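Local coordinates for protein glycoside hydrolase, family 11\:clostridium cellulosome enzyme, dockerin type i\:polysaccharide (Clostridium thermocellum, PDB 2C71) that hydrolyses acetyl esters of xylan, acting as a metal-ion-dependent family 4 acetyl xylan esterase in plant cell-wall degradation, at residues Asp13-Val18 with Asp45-Ile50; Asp117-Gly122 with Ile196-Lys201. All coordinates share one frame; numbering follows the deposited sequence.

Contact 1: Asp13-Val18 with Asp45-Ile50. With MG (magnesium ion), chain B.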
loop_
_atom_site.group_PDB
_atom_site.type_symbol
_atom_site.label_atom_id
_atom_site.label_comp_id
_atom_site.label_asym_id
_atom_site.label_seq_id
_atom_site.Cartn_x
_atom_site.Cartn_y
_atom_site.Cartn_z
ATOM N N ASP A 13 -4.115 0.249 5.462
ATOM C CA ASP A 13 -5.032 0.227 6.619
ATOM C C ASP A 13 -6.384 0.896 6.381
ATOM O O ASP A 13 -7.258 0.852 7.263
ATOM C CB ASP A 13 -4.453 0.778 7.934
ATOM C CG ASP A 13 -3.491 -0.186 8.654
ATOM O OD1 ASP A 13 -3.082 -1.233 8.091
ATOM O OD2 ASP A 13 -3.142 0.148 9.821
ATOM N N GLY A 14 -6.570 1.490 5.195
ATOM C CA GLY A 14 -7.826 2.103 4.831
ATOM C C GLY A 14 -8.729 1.173 4.030
ATOM O O GLY A 14 -8.505 -0.033 3.981
ATOM N N PRO A 15 -9.812 1.717 3.439
ATOM C CA PRO A 15 -10.094 3.145 3.300
ATOM C C PRO A 15 -10.823 3.751 4.475
ATOM O O PRO A 15 -11.627 3.082 5.138
ATOM C CB PRO A 15 -11.060 3.136 2.077
ATOM C CG PRO A 15 -11.788 1.828 2.207
ATOM C CD PRO A 15 -10.727 0.867 2.623
ATOM N N ASP A 16 -10.606 5.036 4.666
ATOM C CA ASP A 16 -11.389 5.859 5.597
ATOM C C ASP A 16 -11.791 7.110 4.857
ATOM O O ASP A 16 -10.934 7.806 4.312
ATOM C CB ASP A 16 -10.526 6.181 6.817
ATOM C CG ASP A 16 -11.241 6.988 7.881
ATOM O OD1 ASP A 16 -11.411 8.201 7.732
ATOM O OD2 ASP A 16 -11.638 6.367 8.878
ATOM N N ASN A 17 -13.089 7.391 4.756
ATOM C CA ASN A 17 -13.543 8.547 3.972
ATOM C C ASN A 17 -12.808 9.818 4.337
ATOM O O ASN A 17 -12.488 10.601 3.451
ATOM C CB ASN A 17 -15.023 8.752 4.092
ATOM C CG ASN A 17 -15.844 7.729 3.344
ATOM O OD1 ASN A 17 -16.963 7.318 3.849
ATOM N ND2 ASN A 17 -15.423 7.316 2.204
ATOM N N VAL A 18 -12.560 10.081 5.597
ATOM C CA VAL A 18 -11.889 11.288 6.011
ATOM C C VAL A 18 -10.387 11.188 5.826
ATOM O O VAL A 18 -9.746 11.997 5.106
ATOM C CB VAL A 18 -12.240 11.684 7.462
ATOM C CG1 VAL A 18 -11.469 12.949 7.846
ATOM C CG2 VAL A 18 -13.751 11.916 7.584
ATOM N N ASP A 45 -20.474 0.105 1.099
ATOM C CA ASP A 45 -21.141 1.152 0.354
ATOM C C ASP A 45 -20.421 2.434 0.742
ATOM O O ASP A 45 -19.893 3.149 -0.110
ATOM C CB ASP A 45 -22.624 1.222 0.725
ATOM C CG ASP A 45 -23.476 0.290 -0.117
ATOM O OD1 ASP A 45 -22.924 -0.688 -0.664
ATOM O OD2 ASP A 45 -24.694 0.537 -0.233
ATOM N N SER A 46 -20.414 2.712 2.078
ATOM C CA SER A 46 -19.969 4.006 2.627
ATOM C C SER A 46 -18.663 4.464 1.999
ATOM O O SER A 46 -18.458 5.663 1.811
ATOM C CB SER A 46 -19.836 3.995 4.162
ATOM O OG SER A 46 -19.446 5.292 4.622
ATOM N N THR A 47 -17.771 3.519 1.721
ATOM C CA THR A 47 -16.445 3.803 1.181
ATOM C C THR A 47 -16.290 3.491 -0.314
ATOM O O THR A 47 -15.205 3.628 -0.863
ATOM C CB THR A 47 -15.342 3.128 2.000
ATOM O OG1 THR A 47 -15.607 1.736 2.009
ATOM C CG2 THR A 47 -15.257 3.699 3.420
ATOM N N ALA A 48 -17.387 3.125 -0.973
ATOM C CA ALA A 48 -17.313 2.774 -2.394
ATOM C C ALA A 48 -16.768 3.910 -3.240
ATOM O O ALA A 48 -15.932 3.672 -4.131
ATOM C CB ALA A 48 -18.720 2.377 -2.902
ATOM N N ALA A 49 -17.267 5.107 -3.029
ATOM C CA ALA A 49 -16.842 6.223 -3.881
ATOM C C ALA A 49 -15.365 6.540 -3.722
ATOM O O ALA A 49 -14.696 6.890 -4.700
ATOM C CB ALA A 49 -17.669 7.469 -3.626
ATOM N N ILE A 50 -14.829 6.452 -2.501
ATOM C CA ILE A 50 -13.425 6.764 -2.308
ATOM C C ILE A 50 -12.526 5.678 -2.874
ATOM O O ILE A 50 -11.463 5.933 -3.417
ATOM C CB ILE A 50 -13.077 7.137 -0.857
ATOM C CG1 ILE A 50 -11.783 7.920 -0.837
ATOM C CG2 ILE A 50 -13.093 5.957 0.070
ATOM C CD1 ILE A 50 -11.489 8.624 0.470
HETATM MG MG MG B . -1.677 -2.706 8.633
HETATM O O HOH W 1 -1.509 -1.818 10.507
HETATM O O HOH W 2 -0.059 -1.614 8.032
HETATM O O HOH W 3 -2.999 -4.013 9.482
HETATM O O HOH W 4 -0.093 -4.137 9.129
#
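Ser46, near the start of helix 45-56, lies against the side chain of Asn17 through its backbone O, which is 3.7 Å from Asn17 CG. Thr47 comes next and points at Pro15: its CB is 3.8 Å from Pro15 CG, and the two side chains cross at about a right angle. Thr47 OG1 sits between its own N and carbonyl carbon (chi1 58°), where it bonds to Arg42 O and Asn44 N of the preceding loop, while CG2 is left to border Asn17. Further on, Ile50 adds an apolar contact, CG2 4.0 Å from Pro15 CB, and its CD1 lies against the backbone O of Asn17 at 3.7 Å. Its side chain also touches Thr20, Ala21 and Leu24 of helix 17-30. Pro15 follows a cis peptide bond, and Asp16 caps helix 17-30, OD1 accepting from Leu19 N and weakly from Val18 N. At the far end of the segment Asp13 OD1 binds magnesium at 2.1 Å beside His64 and four waters, and Asp13 OD2 accepts from one of those waters at 2.6 Å. The contact thus combines apolar packing of Pro15 on Thr47 and Ile50 with the polar side chain of Asn17 laid against helix 45-56.

Contact 2: Asp117-Gly122 with Ile196-Lys201; sequences DLVFVG and IDPSVK
Val119 and Pro198 carry the apolar part of this contact, where strand 119-120 meets the turn that follows helix 185-192. Val119 CG2, anti to its carbonyl carbon, does the touching: it lies 3.8 Å from Ile196 CG2 and 3.7 Å from Pro198 N, over the backbone joining Asp197 to Pro198. Pro198 CB is directed at the residues leading into the strand, and the ring meets Asp117 obliquely, its CB 3.5 Å from Asp117 OD1, so that a carboxylate oxygen rests against the ring's carbons.

Direct hydrogen bonds shape the turn itself. Asp197 to Val200 form a type I turn, closed by Val200 N on Asp197 O. Asp197 OD1 is gripped twice from the same face of its carboxylate: Ser199 N, at 2.9 Å from OD1, makes an Asx turn, and Ser199 OG adds a second bond. Lys201 folds back over the turn, with CD close to eclipsing CA (chi2 -20°), and its NZ donates to Pro198 O at 3.1 Å, nearly along the C=O axis.

Waters supply the polar links across the contact. One donates to Asp117 OD1 and accepts from Lys201 NZ, joining opposite charges that stand 5.0 Å apart between OD1 and NZ. Another runs from Phe120 N, which donates to it at 2.9 Å, to Val200 O.

Phe113 of helix 110-115 takes a further bond from Lys201 NZ through its O, and its ring stacks on that of Phe120. Strand 119-120 pairs in parallel with strand 100-101, and Val119 and Ile196 both pack on Phe100 of that strand and on Phe189 of helix 185-192.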
loop_
_atom_site.group_PDB
_atom_site.type_symbol
_atom_site.label_atom_id
_atom_site.label_comp_id
_atom_site.label_asym_id
_atom_site.label_seq_id
_atom_site.Cartn_x
_atom_site.Cartn_y
_atom_site.Cartn_z
ATOM N N ASP A 117 -2.261 -16.387 -3.600
ATOM C CA ASP A 117 -1.801 -16.295 -4.988
ATOM C C ASP A 117 -1.732 -14.844 -5.467
ATOM O O ASP A 117 -2.333 -14.467 -6.474
ATOM C CB ASP A 117 -2.711 -17.110 -5.909
ATOM C CG ASP A 117 -2.073 -17.394 -7.255
ATOM O OD1 ASP A 117 -0.842 -17.603 -7.300
ATOM O OD2 ASP A 117 -2.803 -17.409 -8.269
ATOM N N LEU A 118 -0.982 -14.051 -4.716
ATOM C CA LEU A 118 -0.709 -12.642 -4.978
ATOM C C LEU A 118 0.751 -12.397 -4.706
ATOM O O LEU A 118 1.384 -13.166 -3.967
ATOM C CB LEU A 118 -1.545 -11.724 -4.015
ATOM C CG LEU A 118 -3.071 -11.825 -4.156
ATOM C CD1 LEU A 118 -3.802 -11.159 -3.015
ATOM C CD2 LEU A 118 -3.596 -11.238 -5.500
ATOM N N VAL A 119 1.318 -11.333 -5.303
ATOM C CA VAL A 119 2.717 -10.974 -5.036
ATOM C C VAL A 119 2.784 -10.266 -3.672
ATOM O O VAL A 119 2.034 -9.316 -3.438
ATOM C CB VAL A 119 3.271 -10.114 -6.156
ATOM C CG1 VAL A 119 4.641 -9.578 -5.781
ATOM C CG2 VAL A 119 3.348 -10.942 -7.469
ATOM N N PHE A 120 3.651 -10.741 -2.786
ATOM C CA PHE A 120 3.798 -10.205 -1.448
ATOM C C PHE A 120 4.732 -8.994 -1.454
ATOM O O PHE A 120 5.852 -9.061 -1.981
ATOM C CB PHE A 120 4.408 -11.224 -0.493
ATOM C CG PHE A 120 3.455 -12.296 0.005
ATOM C CD1 PHE A 120 2.690 -13.067 -0.851
ATOM C CD2 PHE A 120 3.400 -12.581 1.359
ATOM C CE1 PHE A 120 1.879 -14.098 -0.381
ATOM C CE2 PHE A 120 2.580 -13.594 1.859
ATOM C CZ PHE A 120 1.821 -14.343 0.993
ATOM N N VAL A 121 4.272 -7.893 -0.870
ATOM C CA VAL A 121 5.084 -6.687 -0.761
ATOM C C VAL A 121 5.233 -6.249 0.693
ATOM O O VAL A 121 4.285 -6.322 1.473
ATOM C CB VAL A 121 4.486 -5.527 -1.579
ATOM C CG1 VAL A 121 4.672 -5.777 -3.068
ATOM C CG2 VAL A 121 3.015 -5.343 -1.241
ATOM N N GLY A 122 6.431 -5.794 1.048
ATOM C CA GLY A 122 6.650 -5.141 2.325
ATOM C C GLY A 122 6.983 -3.670 2.175
ATOM O O GLY A 122 6.106 -2.849 1.905
ATOM N N ILE A 196 5.144 -9.818 -12.867
ATOM C CA ILE A 196 4.319 -9.792 -11.659
ATOM C C ILE A 196 3.809 -11.226 -11.483
ATOM O O ILE A 196 2.793 -11.627 -12.052
ATOM C CB ILE A 196 3.180 -8.775 -11.756
ATOM C CG1 ILE A 196 3.749 -7.381 -12.039
ATOM C CG2 ILE A 196 2.384 -8.770 -10.458
ATOM C CD1 ILE A 196 2.719 -6.373 -12.430
ATOM N N ASP A 197 4.588 -12.020 -10.762
ATOM C CA ASP A 197 4.456 -13.462 -10.749
ATOM C C ASP A 197 4.221 -13.970 -9.326
ATOM O O ASP A 197 5.169 -14.067 -8.532
ATOM C CB ASP A 197 5.725 -14.109 -11.318
ATOM C CG ASP A 197 5.643 -15.619 -11.382
ATOM O OD1 ASP A 197 4.616 -16.226 -10.960
ATOM O OD2 ASP A 197 6.632 -16.227 -11.904
ATOM N N PRO A 198 2.971 -14.322 -8.984
ATOM C CA PRO A 198 2.639 -14.756 -7.652
ATOM C C PRO A 198 3.201 -16.117 -7.273
ATOM O O PRO A 198 3.051 -16.519 -6.143
ATOM C CB PRO A 198 1.078 -14.640 -7.661
ATOM C CG PRO A 198 0.778 -14.946 -9.057
ATOM C CD PRO A 198 1.777 -14.243 -9.834
ATOM N N SER A 199 3.834 -16.799 -8.220
ATOM C CA SER A 199 4.544 -18.039 -7.928
ATOM C C SER A 199 5.869 -17.761 -7.226
ATOM O O SER A 199 6.517 -18.676 -6.718
ATOM C CB SER A 199 4.786 -18.834 -9.213
ATOM O OG SER A 199 5.915 -18.342 -9.912
ATOM N N VAL A 200 6.264 -16.493 -7.196
ATOM C CA VAL A 200 7.383 -16.060 -6.366
ATOM C C VAL A 200 6.987 -15.983 -4.895
ATOM O O VAL A 200 6.187 -15.136 -4.501
ATOM C CB VAL A 200 7.923 -14.689 -6.816
ATOM C CG1 VAL A 200 9.013 -14.212 -5.869
ATOM C CG2 VAL A 200 8.443 -14.768 -8.243
ATOM N N LYS A 201 7.554 -16.874 -4.087
ATOM C CA LYS A 201 7.205 -16.960 -2.674
ATOM C C LYS A 201 8.194 -16.181 -1.811
ATOM O O LYS A 201 8.771 -16.722 -0.867
ATOM C CB LYS A 201 7.145 -18.420 -2.222
ATOM C CG LYS A 201 5.839 -19.121 -2.560
ATOM C CD LYS A 201 4.727 -18.118 -2.820
ATOM C CE LYS A 201 3.562 -18.764 -3.554
ATOM N NZ LYS A 201 2.339 -17.915 -3.510
HETATM O O HOH W 5 0.540 -18.986 -5.365
HETATM O O HOH W 6 3.358 -15.133 -3.499
HETATM O O HOH W 7 5.684 -12.522 -3.762
#

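In the fold
The two contacts follow one another along the chain, contact 1 closing before contact 2 opens. They lie on opposite sides of the chain's centre, with their own centres 26 Å apart and their nearest atoms about 11 Å apart. Contact 1 sits where strand 6-12 of the central parallel sheet gives way to helix 17-30. Contact 2 belongs to the short parallel pair 100-101 and 119-120, and ties the loop after helix 185-192 back to it. In the NodB homology fold, 13-18 thus carries the metal ligand Asp13 at one end and packs on helix 45-56 at the other, whereas contact 2 fastens a late part of the chain onto its middle.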